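Local structure of Two-component system response regulator/GGDEF domain protein (Aeromonas salmonicida, 3LUF) at residues D224-P229 / Q236-H241; A162-H167 / R189-R194; M141-K146 / Q228-E233. The protein probably makes cyclic di-GMP from two GTP molecules through a GGDEF domain absent from this construct, which holds its two magnesium-binding receiver domains. All blocks are in the same frame, centred on the assembly; numbering follows the deposited sequence.

How the interactions relate
All three contacts lie in the second CheY-like receiver domain, whose magnesium ion is held by D132, D176 and Y178. Interactions 1 and 3 are neighbours, with centres 9 Å apart. They share Q228 and P229 and both use helix 232-248. V239 CG2 of that helix packs on L144 CD2 of helix 134-145 at 3.7 Å. Interaction 2 lies apart, its centre 21 Å from that of interaction 1 and 23 Å from that of interaction 3. It joins helices 157-166 and 184-194 on the sheet's other face. F230 of interaction 3 comes within about 9 Å of D176, side chain to side chain. Segments of all three contacts reach the second subunit, interaction 1 through salt bridges.

Interaction 1: D224-P229 / Q236-H241; sequences DFLNQP and QCRVSH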
# COMPACT_ATOMS: atom_id res chain seq x y z
N ASP B 224 -6.51 1.72 3.37
CA ASP B 224 -5.41 2.42 2.72
C ASP B 224 -5.82 3.84 2.41
O ASP B 224 -7.00 4.24 2.57
CB ASP B 224 -5.08 1.68 1.40
CG ASP B 224 -3.61 1.81 0.99
OD1 ASP B 224 -2.87 2.68 1.53
OD2 ASP B 224 -3.21 1.05 0.08
N PHE B 225 -4.85 4.62 1.95
CA PHE B 225 -5.09 6.03 1.58
C PHE B 225 -4.42 6.32 0.25
O PHE B 225 -3.47 5.63 -0.14
CB PHE B 225 -4.50 6.96 2.65
CG PHE B 225 -2.99 6.98 2.66
CD1 PHE B 225 -2.30 7.98 1.99
CD2 PHE B 225 -2.27 5.97 3.29
CE1 PHE B 225 -0.91 7.99 1.98
CE2 PHE B 225 -0.86 5.96 3.27
CZ PHE B 225 -0.20 7.00 2.61
N LEU B 226 -4.90 7.35 -0.42
CA LEU B 226 -4.29 7.80 -1.66
C LEU B 226 -4.53 9.29 -1.72
O LEU B 226 -5.68 9.75 -1.68
CB LEU B 226 -4.92 7.05 -2.84
CG LEU B 226 -4.51 7.48 -4.25
CD1 LEU B 226 -3.04 7.28 -4.39
CD2 LEU B 226 -5.31 6.63 -5.26
N ASN B 227 -3.44 10.06 -1.74
CA ASN B 227 -3.58 11.51 -1.71
C ASN B 227 -3.66 12.10 -3.12
O ASN B 227 -2.96 11.65 -4.03
CB ASN B 227 -2.47 12.15 -0.87
CG ASN B 227 -2.55 11.74 0.61
OD1 ASN B 227 -3.65 11.58 1.18
ND2 ASN B 227 -1.38 11.57 1.24
N GLN B 228 -4.57 13.05 -3.31
CA GLN B 228 -4.71 13.75 -4.61
C GLN B 228 -3.83 15.00 -4.60
O GLN B 228 -3.65 15.61 -3.56
CB GLN B 228 -6.16 14.21 -4.80
CG GLN B 228 -7.14 13.18 -5.31
CD GLN B 228 -8.56 13.75 -5.45
OE1 GLN B 228 -8.86 14.82 -4.90
NE2 GLN B 228 -9.43 13.04 -6.20
N PRO B 229 -3.25 15.37 -5.76
CA PRO B 229 -3.20 14.66 -7.05
C PRO B 229 -2.37 13.37 -7.01
O PRO B 229 -1.38 13.30 -6.29
CB PRO B 229 -2.51 15.66 -8.00
CG PRO B 229 -1.72 16.59 -7.09
CD PRO B 229 -2.63 16.72 -5.86
N GLN B 236 -3.03 2.50 -9.76
CA GLN B 236 -2.88 1.08 -10.06
C GLN B 236 -2.17 0.31 -8.97
O GLN B 236 -2.63 -0.75 -8.59
CB GLN B 236 -2.16 0.86 -11.40
CG GLN B 236 -1.84 -0.62 -11.68
CD GLN B 236 -1.39 -0.84 -13.14
OE1 GLN B 236 -2.02 -1.60 -13.88
NE2 GLN B 236 -0.36 -0.13 -13.56
N CYS B 237 -1.04 0.84 -8.48
CA CYS B 237 -0.26 0.17 -7.43
C CYS B 237 -1.11 -0.01 -6.17
O CYS B 237 -1.14 -1.09 -5.59
CB CYS B 237 0.97 1.02 -7.08
SG CYS B 237 1.97 0.42 -5.76
N ARG B 238 -1.80 1.04 -5.76
CA ARG B 238 -2.61 0.94 -4.52
C ARG B 238 -3.76 -0.07 -4.65
O ARG B 238 -4.05 -0.85 -3.71
CB ARG B 238 -3.21 2.30 -4.18
CG ARG B 238 -2.19 3.33 -3.79
CD ARG B 238 -1.93 3.34 -2.26
NE ARG B 238 -1.52 2.06 -1.70
CZ ARG B 238 -0.29 1.54 -1.79
NH1 ARG B 238 0.65 2.18 -2.49
NH2 ARG B 238 -0.02 0.36 -1.23
N VAL B 239 -4.42 -0.01 -5.80
CA VAL B 239 -5.54 -0.89 -6.07
C VAL B 239 -5.03 -2.31 -6.09
O VAL B 239 -5.57 -3.16 -5.38
CB VAL B 239 -6.31 -0.51 -7.33
CG1 VAL B 239 -7.24 -1.68 -7.77
CG2 VAL B 239 -7.10 0.76 -7.08
N SER B 240 -3.93 -2.57 -6.81
CA SER B 240 -3.41 -3.94 -6.86
C SER B 240 -3.05 -4.46 -5.47
O SER B 240 -3.40 -5.59 -5.11
CB SER B 240 -2.20 -4.05 -7.79
OG SER B 240 -2.65 -3.71 -9.07
N HIS B 241 -2.38 -3.63 -4.66
CA HIS B 241 -1.99 -4.04 -3.31
C HIS B 241 -3.21 -4.41 -2.44
O HIS B 241 -3.15 -5.40 -1.69
CB HIS B 241 -1.17 -2.98 -2.58
CG HIS B 241 0.30 -2.98 -2.92
ND1 HIS B 241 1.14 -3.99 -2.51
CD2 HIS B 241 1.07 -2.07 -3.56
CE1 HIS B 241 2.38 -3.71 -2.92
NE2 HIS B 241 2.35 -2.56 -3.57
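D224 CG lies roughly anti to its backbone N (chi1 -150°), which points the carboxylate at helix 232-248; R238 bends at chi2 and chi3, turning its NE toward it. R238 NE gives a salt-bridge hydrogen bond to D224 OD2 at 2.7 Å, with an N-H...O angle of 158°. OD2 is met on its syn side but out of the carboxylate plane. It lies close to the guanidinium plane, at that group's edge. The two planes stand 71° apart. The other oxygen, D224 OD1, takes the backbone N-H of F225 at 2.8 Å. The arginine stem packs on the strand. R238 CD lies 3.5 Å from F225 O, and R238 CG touches L226 CD1 at 4.1 Å. The contact joins strand 224-228, an outermost strand of the parallel sheet, to helix 232-248, whose segment 236-241 runs nearly antiparallel to it: the last strand-helix unit of a receiver fold. D224 OD1 and R238 NH1 also form salt bridges with R238 and D224 of the second subunit. Each charge has a partner within its own chain and one across the interface. Such a buried, reciprocal network probably keeps both groups ionised, and ties the last helix of the domain to the dimer interface.

Interaction 2: A162-H167 / R189-R194; sequences ATLEQH and RMLRER. Unlike the reference sequence in segment 162-167: A162 (reference Thr), H167 (reference Asn).
Two neighbouring helices of the second receiver domain, 157-166 and 184-194, meet here on one face of its alternating beta-alpha fold. Their contact has an apolar part and a charged part. L164 CD1 meets L191 CD2 at 3.5 Å, tighter than usual for two methyl carbons. The two leucine side chains cross at about a right angle. At the solvent-facing edge, E165 and R194 form a salt bridge. R194 NH1 donates to E165 OE1 at 2.5 Å with an N-H...O angle of 154°. The bond is unusually short, so its exact length is doubtful; it runs nearly along the C-O axis of OE1. Carboxylate and guanidinium are almost coplanar, 5° apart, and OE1 lies at the edge of the guanidinium. Within these segments NH1 alone bonds to the carboxylate; R194 NH2 stays 3.6 Å from E165 OE1. Bends at chi2 of E165 (-59°) and chi3 of R194 help bring the groups together. The bridge lies over the leucine pair on the outer side of the helices. Deeper in the domain, L164 packs on L128 of strand 126-130 and L191 on I202 of strand 201-207. L191 also touches L161, one turn before L164 on helix 157-166.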
# COMPACT_ATOMS: atom_id res chain seq x y z
N ALA B 162 -26.55 2.73 -2.13
CA ALA B 162 -27.55 2.07 -2.97
C ALA B 162 -26.90 1.07 -3.92
O ALA B 162 -27.38 -0.05 -4.08
CB ALA B 162 -28.35 3.13 -3.77
N THR B 163 -25.79 1.49 -4.51
CA THR B 163 -25.00 0.66 -5.43
C THR B 163 -24.45 -0.59 -4.74
O THR B 163 -24.55 -1.69 -5.26
CB THR B 163 -23.92 1.52 -6.13
OG1 THR B 163 -24.59 2.47 -6.94
CG2 THR B 163 -23.02 0.69 -7.04
N LEU B 164 -23.90 -0.41 -3.54
CA LEU B 164 -23.40 -1.54 -2.75
C LEU B 164 -24.49 -2.54 -2.41
O LEU B 164 -24.27 -3.77 -2.45
CB LEU B 164 -22.70 -1.05 -1.49
CG LEU B 164 -21.34 -0.36 -1.77
CD1 LEU B 164 -20.83 0.46 -0.53
CD2 LEU B 164 -20.25 -1.35 -2.21
N GLU B 165 -25.69 -2.02 -2.10
CA GLU B 165 -26.84 -2.88 -1.82
C GLU B 165 -27.17 -3.71 -3.04
O GLU B 165 -27.40 -4.91 -2.93
CB GLU B 165 -28.10 -2.08 -1.48
CG GLU B 165 -28.15 -1.48 -0.12
CD GLU B 165 -28.07 -2.50 1.00
OE1 GLU B 165 -27.38 -2.19 1.97
OE2 GLU B 165 -28.65 -3.60 0.91
N GLN B 166 -27.17 -3.05 -4.20
CA GLN B 166 -27.56 -3.69 -5.46
C GLN B 166 -26.47 -4.61 -6.05
O GLN B 166 -26.76 -5.54 -6.82
CB GLN B 166 -27.99 -2.63 -6.47
CG GLN B 166 -29.33 -1.92 -6.12
CD GLN B 166 -30.55 -2.89 -5.98
OE1 GLN B 166 -30.75 -3.79 -6.81
NE2 GLN B 166 -31.38 -2.67 -4.96
N HIS B 167 -25.23 -4.39 -5.63
CA HIS B 167 -24.08 -5.15 -6.14
C HIS B 167 -23.16 -5.67 -5.03
O HIS B 167 -22.05 -5.13 -4.84
CB HIS B 167 -23.31 -4.29 -7.14
CG HIS B 167 -24.13 -3.86 -8.30
ND1 HIS B 167 -24.45 -4.71 -9.33
CD2 HIS B 167 -24.73 -2.67 -8.58
CE1 HIS B 167 -25.22 -4.08 -10.20
NE2 HIS B 167 -25.40 -2.84 -9.78
N ARG B 189 -17.29 5.43 7.93
CA ARG B 189 -17.87 5.01 9.22
C ARG B 189 -19.13 4.14 9.04
O ARG B 189 -19.25 3.11 9.70
CB ARG B 189 -18.17 6.22 10.13
CG ARG B 189 -16.93 7.02 10.56
CD ARG B 189 -17.21 7.91 11.83
NE ARG B 189 -18.41 8.73 11.66
CZ ARG B 189 -18.44 9.89 10.99
NH1 ARG B 189 -17.33 10.40 10.44
NH2 ARG B 189 -19.60 10.53 10.87
N MSE B 190 -20.05 4.54 8.14
CA MSE B 190 -21.25 3.76 7.89
C MSE B 190 -20.91 2.36 7.37
O MSE B 190 -21.49 1.34 7.80
CB MSE B 190 -22.16 4.49 6.89
CG MSE B 190 -22.80 5.70 7.54
SE MSE B 190 -24.11 6.44 6.29
CE MSE B 190 -25.30 4.97 6.16
N LEU B 191 -19.97 2.31 6.42
CA LEU B 191 -19.60 1.05 5.80
C LEU B 191 -18.99 0.12 6.84
O LEU B 191 -19.29 -1.08 6.88
CB LEU B 191 -18.62 1.28 4.61
CG LEU B 191 -19.27 1.97 3.41
CD1 LEU B 191 -18.22 2.15 2.30
CD2 LEU B 191 -20.47 1.18 2.86
N ARG B 192 -18.12 0.66 7.67
CA ARG B 192 -17.40 -0.19 8.62
C ARG B 192 -18.29 -0.64 9.78
O ARG B 192 -17.94 -1.60 10.46
CB ARG B 192 -16.19 0.53 9.16
CG ARG B 192 -14.98 0.48 8.25
CD ARG B 192 -14.28 -0.88 8.26
NE ARG B 192 -13.27 -0.90 7.19
CZ ARG B 192 -13.46 -1.43 5.98
NH1 ARG B 192 -14.60 -2.04 5.69
NH2 ARG B 192 -12.50 -1.38 5.06
N GLU B 193 -19.42 0.03 9.99
CA GLU B 193 -20.39 -0.52 10.96
C GLU B 193 -21.02 -1.85 10.51
O GLU B 193 -21.50 -2.62 11.36
CB GLU B 193 -21.49 0.51 11.24
CG GLU B 193 -20.98 1.73 12.01
CD GLU B 193 -22.10 2.52 12.63
OE1 GLU B 193 -23.00 2.92 11.89
OE2 GLU B 193 -22.07 2.77 13.87
N ARG B 194 -20.97 -2.11 9.20
CA ARG B 194 -21.49 -3.34 8.59
C ARG B 194 -20.41 -4.30 8.09
O ARG B 194 -20.57 -5.53 8.19
CB ARG B 194 -22.39 -3.02 7.38
CG ARG B 194 -23.67 -2.36 7.66
CD ARG B 194 -24.46 -2.22 6.34
NE ARG B 194 -25.28 -3.38 6.01
CZ ARG B 194 -25.95 -3.51 4.87
NH1 ARG B 194 -25.84 -2.58 3.92
NH2 ARG B 194 -26.70 -4.58 4.64

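Interaction 3: M141-K146 / Q228-E233; sequences MAQLRK and QPFEPE
Q143 of helix 134-145 lays its amide against P232, the first residue of helix 232-248, and reaches the ring edge of F230. These are the first and last helices of the second receiver domain, and the contact joins them on one side of its sheet. The tight part is at the proline. Q143 NE2 sits 3.2 Å from P232 CG and 3.7 Å from P232 CD, and Q143 CD lies 4.1 Å from P232 CG. The glutamine chain is extended beyond CG (chi2 166°), which carries the amide from its helix to the pyrrolidine ring. On the F230 side the contact is looser. Here the amide and ring planes are 47° apart, and no hydrogen bond joins the two segments. All three touching residues are partly exposed, so this is a surface contact. Inward of it, L235 of helix 232-248 packs against Q143, L144 and F230. F230 follows P229, whose preceding peptide bond is cis, while E231 takes the N-cap position of the last helix. Q143 OE1 is buried by the contact without a hydrogen-bond partner in the model; it faces the edge of the phenyl ring, 3.8 Å from F230 CE1.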
# COMPACT_ATOMS: atom_id res chain seq x y z
N MSE B 141 -12.41 6.17 -12.97
CA MSE B 141 -13.10 5.05 -13.60
C MSE B 141 -12.39 4.57 -14.85
O MSE B 141 -12.18 3.38 -15.02
CB MSE B 141 -14.55 5.39 -13.92
CG MSE B 141 -15.43 5.38 -12.68
SE MSE B 141 -17.15 6.00 -13.31
CE MSE B 141 -17.49 4.47 -14.45
N ALA B 142 -11.95 5.51 -15.69
CA ALA B 142 -11.23 5.12 -16.91
C ALA B 142 -9.91 4.42 -16.59
O ALA B 142 -9.57 3.41 -17.24
CB ALA B 142 -11.00 6.34 -17.82
N GLN B 143 -9.20 4.92 -15.58
CA GLN B 143 -7.93 4.34 -15.14
C GLN B 143 -8.19 2.91 -14.63
O GLN B 143 -7.47 2.00 -14.96
CB GLN B 143 -7.27 5.22 -14.07
CG GLN B 143 -6.62 6.52 -14.61
CD GLN B 143 -6.26 7.57 -13.53
OE1 GLN B 143 -6.80 7.58 -12.42
NE2 GLN B 143 -5.38 8.50 -13.89
N LEU B 144 -9.23 2.72 -13.82
CA LEU B 144 -9.53 1.38 -13.32
C LEU B 144 -10.01 0.41 -14.40
O LEU B 144 -9.74 -0.79 -14.33
CB LEU B 144 -10.56 1.46 -12.17
CG LEU B 144 -10.12 2.29 -10.96
CD1 LEU B 144 -11.29 2.54 -10.03
CD2 LEU B 144 -9.02 1.61 -10.16
N ARG B 145 -10.71 0.93 -15.41
CA ARG B 145 -11.16 0.10 -16.53
C ARG B 145 -9.96 -0.38 -17.37
O ARG B 145 -10.02 -1.46 -17.96
CB ARG B 145 -12.22 0.80 -17.38
CG ARG B 145 -13.55 0.87 -16.67
CD ARG B 145 -14.68 1.46 -17.48
NE ARG B 145 -15.92 1.17 -16.75
CZ ARG B 145 -17.04 1.86 -16.84
NH1 ARG B 145 -17.11 2.92 -17.66
NH2 ARG B 145 -18.09 1.50 -16.12
N LYS B 146 -8.87 0.39 -17.35
CA LYS B 146 -7.59 -0.03 -17.99
C LYS B 146 -6.79 -1.01 -17.13
O LYS B 146 -5.72 -1.47 -17.52
CB LYS B 146 -6.71 1.17 -18.24
CG LYS B 146 -7.20 2.09 -19.33
CD LYS B 146 -6.04 2.68 -20.08
CE LYS B 146 -5.16 3.47 -19.14
NZ LYS B 146 -3.82 3.69 -19.76
N GLN B 228 -4.57 13.05 -3.31
CA GLN B 228 -4.71 13.75 -4.61
C GLN B 228 -3.83 15.00 -4.60
O GLN B 228 -3.65 15.61 -3.56
CB GLN B 228 -6.16 14.21 -4.80
CG GLN B 228 -7.14 13.18 -5.31
CD GLN B 228 -8.56 13.75 -5.45
OE1 GLN B 228 -8.86 14.82 -4.90
NE2 GLN B 228 -9.43 13.04 -6.20
N PRO B 229 -3.25 15.37 -5.76
CA PRO B 229 -3.20 14.66 -7.05
C PRO B 229 -2.37 13.37 -7.01
O PRO B 229 -1.38 13.30 -6.29
CB PRO B 229 -2.51 15.66 -8.00
CG PRO B 229 -1.72 16.59 -7.09
CD PRO B 229 -2.63 16.72 -5.86
N PHE B 230 -2.78 12.37 -7.79
CA PHE B 230 -2.02 11.12 -7.99
C PHE B 230 -1.95 10.75 -9.47
O PHE B 230 -2.82 11.15 -10.28
CB PHE B 230 -2.62 9.95 -7.17
CG PHE B 230 -4.09 9.68 -7.48
CD1 PHE B 230 -4.45 8.90 -8.59
CD2 PHE B 230 -5.09 10.21 -6.68
CE1 PHE B 230 -5.79 8.65 -8.88
CE2 PHE B 230 -6.43 10.00 -6.97
CZ PHE B 230 -6.78 9.22 -8.07
N GLU B 231 -0.92 9.97 -9.81
CA GLU B 231 -0.71 9.46 -11.16
C GLU B 231 -1.40 8.10 -11.33
O GLU B 231 -1.61 7.39 -10.33
CB GLU B 231 0.79 9.32 -11.40
CG GLU B 231 1.54 10.66 -11.27
CD GLU B 231 1.21 11.64 -12.39
OE1 GLU B 231 1.09 11.23 -13.57
OE2 GLU B 231 1.06 12.84 -12.08
N PRO B 232 -1.73 7.72 -12.57
CA PRO B 232 -2.36 6.42 -12.86
C PRO B 232 -1.63 5.23 -12.29
O PRO B 232 -2.27 4.28 -11.78
CB PRO B 232 -2.34 6.35 -14.40
CG PRO B 232 -2.36 7.75 -14.81
CD PRO B 232 -1.64 8.55 -13.80
N GLU B 233 -0.29 5.25 -12.36
CA GLU B 233 0.52 4.15 -11.86
C GLU B 233 0.43 4.05 -10.33
O GLU B 233 0.55 2.96 -9.80
CB GLU B 233 2.01 4.23 -12.29
CG GLU B 233 2.27 4.18 -13.85
CD GLU B 233 2.12 5.54 -14.56
OE1 GLU B 233 1.55 6.49 -13.99
OE2 GLU B 233 2.57 5.66 -15.73